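Local coordinates for protein thiamine pyrophosphokinase (Saccharomyces cerevisiae, PDB 1IG0) that transfers a pyrophosphate group from ATP to thiamine, making thiamine diphosphate and AMP, as the only yeast enzyme capable of this synthesis, and works as a homodimer, at residues M221-L226 with I310-L315; L206-S210 with I227-K231. All coordinates share one frame; numbering follows the deposited sequence.

Overall arrangement
Two interlocked contacts show how a single strand can tie distant parts of a chain together. From the N terminus, helix 196-212 opens contact 2 at 206-210; strand 216-221 and its turn then open contact 1. Strand 225-230 follows directly, closing contact 2 at 227-231 after 16 intervening residues. Contact 1 closes only at 310-315, after 83 residues that include four strands of the five-stranded sheet. The contacts therefore cross rather than nest. Their centres lie about 19 Å apart and both use strand 225-230, yet they touch where Thr222 CG2 packs 4.1 Å from Ile227 CD1. Together they tie a hairpin of the large mixed sheet to a helix on one of its faces and to the C-terminal segment.

Contact 1: M221-L226 with I310-L315; sequences MTPTDL and IFVDKL
Ile310 meets the turn at 222-225 through its backbone as well as its side chain. Its N donates to Thr224 O over 3.0 Å, with a nearly straight N-H...O angle of 163°; the donor sits well above the carbonyl plane, about 45° out of it. This bond continues the antiparallel pairing of strands 225-230 and 304-310 to the very edge of the turn.

The turn joining strands 216-221 and 225-230 into a hairpin is itself held by Thr222, whose N bonds to Asp225 O. Thr222 OG1 accepts from Thr224 N and from Asp225 N (2.8 Å), forming an ST turn and an ST motif at once. Thr224 OG1 lies 2.7 Å from Asp225 OD2, above the carboxylate plane; the same oxygen takes a backbone N-H from Phe196 of the second subunit, so the turn also meets the dimer partner.

The side chains pack against the turn and against one another. Ile310 CG1 sits between backbone N and carbonyl carbon (chi1 55°), a setting that sends CD1 in under the turn, 3.8 Å from Asp225 O, while the Ile310 and Leu226 side chains cross at about a right angle, with Ile310 CG2 3.5 Å from Leu226 CG. The Val312 CG2 methyl rests on the backbone oxygen Pro223 O at 3.3 Å. Farther in, Met221 and Leu315 reach toward each other, CE to CD2, at 4.0 Å, near Leu54 and Ile58 of helix 52-61.

Contact 2: L206-S210 with I227-K231; sequences LYTLS and IFLIK
Leu229 and Leu206 face each other where a helix lies on a strand, and their CB atoms come within 4.3 Å. Leu229 carries its CG trans to the backbone N (chi1 -173°), which extends the side chain toward the helix; its CD1 approaches the backbone there, 3.3 Å from Leu206 O. The same methyl packs against Ser210 CB and lies obliquely by the Tyr207 ring, 4.1 Å from CD2, the two side chains crossing at about a right angle. The Leu206 methyls spread along the strand, CD1 to Ile227 CG2 at 4.2 Å and CD2 over the backbone at Phe228 CA.

At the far end the contact turns polar. Lys231 bends at chi2 and chi3 to curl back toward the helix, and its NZ donates to Ser210 OG. The 2.5 Å between NZ and OG is unusually short, so the detailed geometry of this bond is doubtful. A salt bridge to Asp303 OD2 gives NZ a second partner, and Asp303 also touches Ser210 and Leu229. A methionine in place of Lys231 would probably leave Asp303 without its charged mate and Ser210 OG without this donor.

In the next shell, Ile305 of strand 304-310 packs on Leu206, Tyr207 and Ile227, while Leu218 and Tyr220 of strand 216-221 adjoin Leu206. The axes of the short segments, helix 206-210 and strand 227-230, pass 9.0 Å apart and cross at -47°. Helix 196-212 links the adjacent parallel strands 184-189 and 216-221 in a beta-alpha-beta crossover, and here it reaches past the second of them to rest on strand 225-230, with Val279 of the second subunit packed on Tyr207.

Contact 1: M221-L226 with I310-L315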
loop_
_atom_site.group_PDB
_atom_site.type_symbol
_atom_site.label_atom_id
_atom_site.label_comp_id
_atom_site.label_asym_id
_atom_site.label_seq_id
_atom_site.Cartn_x
_atom_site.Cartn_y
_atom_site.Cartn_z
ATOM N N MET B 221 11.381 -2.989 4.300
ATOM C CA MET B 221 11.164 -3.386 5.678
ATOM C C MET B 221 10.272 -2.312 6.271
ATOM O O MET B 221 10.639 -1.137 6.307
ATOM C CB MET B 221 12.472 -3.453 6.459
ATOM C CG MET B 221 12.249 -3.775 7.930
ATOM S SD MET B 221 13.767 -3.902 8.884
ATOM C CE MET B 221 14.224 -5.579 8.573
ATOM N N THR B 222 9.091 -2.716 6.717
ATOM C CA THR B 222 8.142 -1.784 7.298
ATOM C C THR B 222 7.902 -2.224 8.733
ATOM O O THR B 222 8.480 -3.211 9.187
ATOM C CB THR B 222 6.808 -1.800 6.520
ATOM O OG1 THR B 222 6.032 -2.939 6.913
ATOM C CG2 THR B 222 7.072 -1.882 5.024
ATOM N N PRO B 223 7.053 -1.497 9.473
ATOM C CA PRO B 223 6.798 -1.891 10.861
ATOM C C PRO B 223 6.136 -3.259 10.982
ATOM O O PRO B 223 6.119 -3.850 12.064
ATOM C CB PRO B 223 5.885 -0.777 11.374
ATOM C CG PRO B 223 6.285 0.404 10.545
ATOM C CD PRO B 223 6.426 -0.197 9.175
ATOM N N THR B 224 5.605 -3.765 9.872
ATOM C CA THR B 224 4.910 -5.050 9.887
ATOM C C THR B 224 5.297 -6.055 8.804
ATOM O O THR B 224 4.966 -7.238 8.917
ATOM C CB THR B 224 3.391 -4.839 9.771
ATOM O OG1 THR B 224 3.101 -4.147 8.549
ATOM C CG2 THR B 224 2.875 -4.021 10.942
ATOM N N ASP B 225 5.993 -5.610 7.764
ATOM C CA ASP B 225 6.337 -6.527 6.686
ATOM C C ASP B 225 7.705 -6.390 6.046
ATOM O O ASP B 225 8.426 -5.405 6.221
ATOM C CB ASP B 225 5.320 -6.393 5.546
ATOM C CG ASP B 225 3.897 -6.623 5.991
ATOM O OD1 ASP B 225 3.494 -7.799 6.094
ATOM O OD2 ASP B 225 3.182 -5.626 6.237
ATOM N N LEU B 226 8.025 -7.431 5.290
ATOM C CA LEU B 226 9.216 -7.506 4.468
ATOM C C LEU B 226 8.496 -7.657 3.133
ATOM O O LEU B 226 7.662 -8.551 2.971
ATOM C CB LEU B 226 10.042 -8.759 4.768
ATOM C CG LEU B 226 10.975 -8.723 5.979
ATOM C CD1 LEU B 226 11.701 -10.055 6.097
ATOM C CD2 LEU B 226 11.976 -7.589 5.819
ATOM N N ILE B 310 6.442 -9.690 9.692
ATOM C CA ILE B 310 7.549 -9.862 10.617
ATOM C C ILE B 310 7.221 -9.261 11.971
ATOM O O ILE B 310 6.401 -8.348 12.085
ATOM C CB ILE B 310 8.838 -9.186 10.100
ATOM C CG1 ILE B 310 8.561 -7.713 9.791
ATOM C CG2 ILE B 310 9.353 -9.916 8.875
ATOM C CD1 ILE B 310 9.789 -6.921 9.390
ATOM N N PHE B 311 7.864 -9.798 12.998
ATOM C CA PHE B 311 7.698 -9.315 14.358
ATOM C C PHE B 311 9.017 -8.602 14.625
ATOM O O PHE B 311 9.956 -9.167 15.184
ATOM C CB PHE B 311 7.484 -10.503 15.296
ATOM C CG PHE B 311 6.281 -11.337 14.939
ATOM C CD1 PHE B 311 6.324 -12.722 15.038
ATOM C CD2 PHE B 311 5.110 -10.737 14.484
ATOM C CE1 PHE B 311 5.219 -13.497 14.686
ATOM C CE2 PHE B 311 3.999 -11.502 14.130
ATOM C CZ PHE B 311 4.055 -12.884 14.231
ATOM N N VAL B 312 9.067 -7.351 14.178
ATOM C CA VAL B 312 10.241 -6.494 14.274
ATOM C C VAL B 312 11.072 -6.551 15.553
ATOM O O VAL B 312 12.300 -6.585 15.488
ATOM C CB VAL B 312 9.852 -5.025 14.004
ATOM C CG1 VAL B 312 11.078 -4.141 14.080
ATOM C CG2 VAL B 312 9.206 -4.907 12.631
ATOM N N ASP B 313 10.420 -6.563 16.711
ATOM C CA ASP B 313 11.147 -6.588 17.977
ATOM C C ASP B 313 11.851 -7.914 18.271
ATOM O O ASP B 313 12.576 -8.030 19.259
ATOM C CB ASP B 313 10.201 -6.245 19.130
ATOM C CG ASP B 313 9.530 -4.896 18.952
ATOM O OD1 ASP B 313 10.245 -3.891 18.757
ATOM O OD2 ASP B 313 8.283 -4.840 19.010
ATOM N N LYS B 314 11.646 -8.904 17.407
ATOM C CA LYS B 314 12.255 -10.224 17.579
ATOM C C LYS B 314 13.434 -10.476 16.639
ATOM O O LYS B 314 14.276 -11.336 16.898
ATOM C CB LYS B 314 11.202 -11.313 17.356
ATOM C CG LYS B 314 10.348 -11.632 18.573
ATOM C CD LYS B 314 9.705 -10.396 19.180
ATOM C CE LYS B 314 8.916 -10.773 20.420
ATOM N NZ LYS B 314 9.735 -11.629 21.325
ATOM N N LEU B 315 13.483 -9.716 15.552
ATOM C CA LEU B 315 14.522 -9.841 14.534
ATOM C C LEU B 315 15.978 -9.793 15.001
ATOM O O LEU B 315 16.768 -10.682 14.681
ATOM C CB LEU B 315 14.304 -8.762 13.471
ATOM C CG LEU B 315 13.786 -9.157 12.085
ATOM C CD1 LEU B 315 12.955 -10.425 12.150
ATOM C CD2 LEU B 315 12.978 -8.000 11.523
#

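Contact 2: L206-S210 with I227-K231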
loop_
_atom_site.group_PDB
_atom_site.type_symbol
_atom_site.label_atom_id
_atom_site.label_comp_id
_atom_site.label_asym_id
_atom_site.label_seq_id
_atom_site.Cartn_x
_atom_site.Cartn_y
_atom_site.Cartn_z
ATOM N N LEU B 206 10.235 -2.605 -7.529
ATOM C CA LEU B 206 10.506 -4.036 -7.443
ATOM C C LEU B 206 10.467 -4.657 -8.838
ATOM O O LEU B 206 11.310 -5.487 -9.187
ATOM C CB LEU B 206 9.478 -4.724 -6.537
ATOM C CG LEU B 206 9.602 -4.423 -5.040
ATOM C CD1 LEU B 206 8.390 -4.955 -4.297
ATOM C CD2 LEU B 206 10.882 -5.046 -4.501
ATOM N N TYR B 207 9.486 -4.242 -9.634
ATOM C CA TYR B 207 9.336 -4.752 -10.994
ATOM C C TYR B 207 10.364 -4.172 -11.964
ATOM O O TYR B 207 11.014 -4.915 -12.701
ATOM C CB TYR B 207 7.932 -4.456 -11.534
ATOM C CG TYR B 207 6.817 -5.271 -10.909
ATOM C CD1 TYR B 207 5.973 -4.712 -9.952
ATOM C CD2 TYR B 207 6.591 -6.594 -11.297
ATOM C CE1 TYR B 207 4.923 -5.448 -9.396
ATOM C CE2 TYR B 207 5.544 -7.339 -10.747
ATOM C CZ TYR B 207 4.714 -6.759 -9.799
ATOM O OH TYR B 207 3.670 -7.487 -9.267
ATOM N N THR B 208 10.515 -2.849 -11.965
ATOM C CA THR B 208 11.452 -2.195 -12.878
ATOM C C THR B 208 12.921 -2.543 -12.650
ATOM O O THR B 208 13.663 -2.756 -13.610
ATOM C CB THR B 208 11.293 -0.656 -12.846
ATOM O OG1 THR B 208 11.523 -0.171 -11.518
ATOM C CG2 THR B 208 9.897 -0.261 -13.295
ATOM N N LEU B 209 13.351 -2.591 -11.394
ATOM C CA LEU B 209 14.739 -2.935 -11.101
ATOM C C LEU B 209 15.011 -4.368 -11.542
ATOM O O LEU B 209 16.067 -4.672 -12.089
ATOM C CB LEU B 209 15.030 -2.797 -9.605
ATOM C CG LEU B 209 15.075 -1.374 -9.039
ATOM C CD1 LEU B 209 15.325 -1.427 -7.539
ATOM C CD2 LEU B 209 16.172 -0.575 -9.735
ATOM N N SER B 210 14.045 -5.244 -11.295
ATOM C CA SER B 210 14.168 -6.648 -11.663
ATOM C C SER B 210 14.336 -6.792 -13.174
ATOM O O SER B 210 15.013 -7.703 -13.658
ATOM C CB SER B 210 12.924 -7.410 -11.208
ATOM O OG SER B 210 13.025 -8.782 -11.532
ATOM N N ILE B 227 8.777 -6.767 2.193
ATOM C CA ILE B 227 8.112 -6.819 0.902
ATOM C C ILE B 227 9.167 -6.934 -0.176
ATOM O O ILE B 227 10.075 -6.107 -0.256
ATOM C CB ILE B 227 7.269 -5.546 0.681
ATOM C CG1 ILE B 227 6.318 -5.350 1.867
ATOM C CG2 ILE B 227 6.479 -5.655 -0.618
ATOM C CD1 ILE B 227 5.602 -4.008 1.875
ATOM N N PHE B 228 9.050 -7.969 -0.999
ATOM C CA PHE B 228 10.020 -8.198 -2.058
ATOM C C PHE B 228 9.417 -8.937 -3.243
ATOM O O PHE B 228 8.274 -9.390 -3.188
ATOM C CB PHE B 228 11.208 -8.977 -1.492
ATOM C CG PHE B 228 10.822 -10.263 -0.824
ATOM C CD1 PHE B 228 10.932 -11.473 -1.498
ATOM C CD2 PHE B 228 10.332 -10.263 0.479
ATOM C CE1 PHE B 228 10.559 -12.669 -0.884
ATOM C CE2 PHE B 228 9.956 -11.452 1.100
ATOM C CZ PHE B 228 10.071 -12.657 0.418
ATOM N N LEU B 229 10.192 -9.064 -4.313
ATOM C CA LEU B 229 9.706 -9.730 -5.511
ATOM C C LEU B 229 10.105 -11.195 -5.600
ATOM O O LEU B 229 11.225 -11.574 -5.252
ATOM C CB LEU B 229 10.192 -8.983 -6.757
ATOM C CG LEU B 229 9.632 -9.443 -8.107
ATOM C CD1 LEU B 229 9.562 -8.262 -9.060
ATOM C CD2 LEU B 229 10.494 -10.556 -8.677
ATOM N N ILE B 230 9.161 -12.006 -6.065
ATOM C CA ILE B 230 9.361 -13.436 -6.249
ATOM C C ILE B 230 9.421 -13.705 -7.752
ATOM O O ILE B 230 8.453 -13.461 -8.474
ATOM C CB ILE B 230 8.192 -14.240 -5.630
ATOM C CG1 ILE B 230 8.279 -14.188 -4.102
ATOM C CG2 ILE B 230 8.206 -15.674 -6.139
ATOM C CD1 ILE B 230 9.546 -14.798 -3.537
ATOM N N LYS B 231 10.563 -14.193 -8.224
ATOM C CA LYS B 231 10.728 -14.488 -9.643
ATOM C C LYS B 231 9.828 -15.643 -10.075
ATOM O O LYS B 231 9.556 -16.568 -9.309
ATOM C CB LYS B 231 12.189 -14.826 -9.952
ATOM C CG LYS B 231 13.168 -13.661 -9.795
ATOM C CD LYS B 231 13.396 -12.894 -11.097
ATOM C CE LYS B 231 12.424 -11.733 -11.304
ATOM N NZ LYS B 231 12.657 -11.033 -12.613
#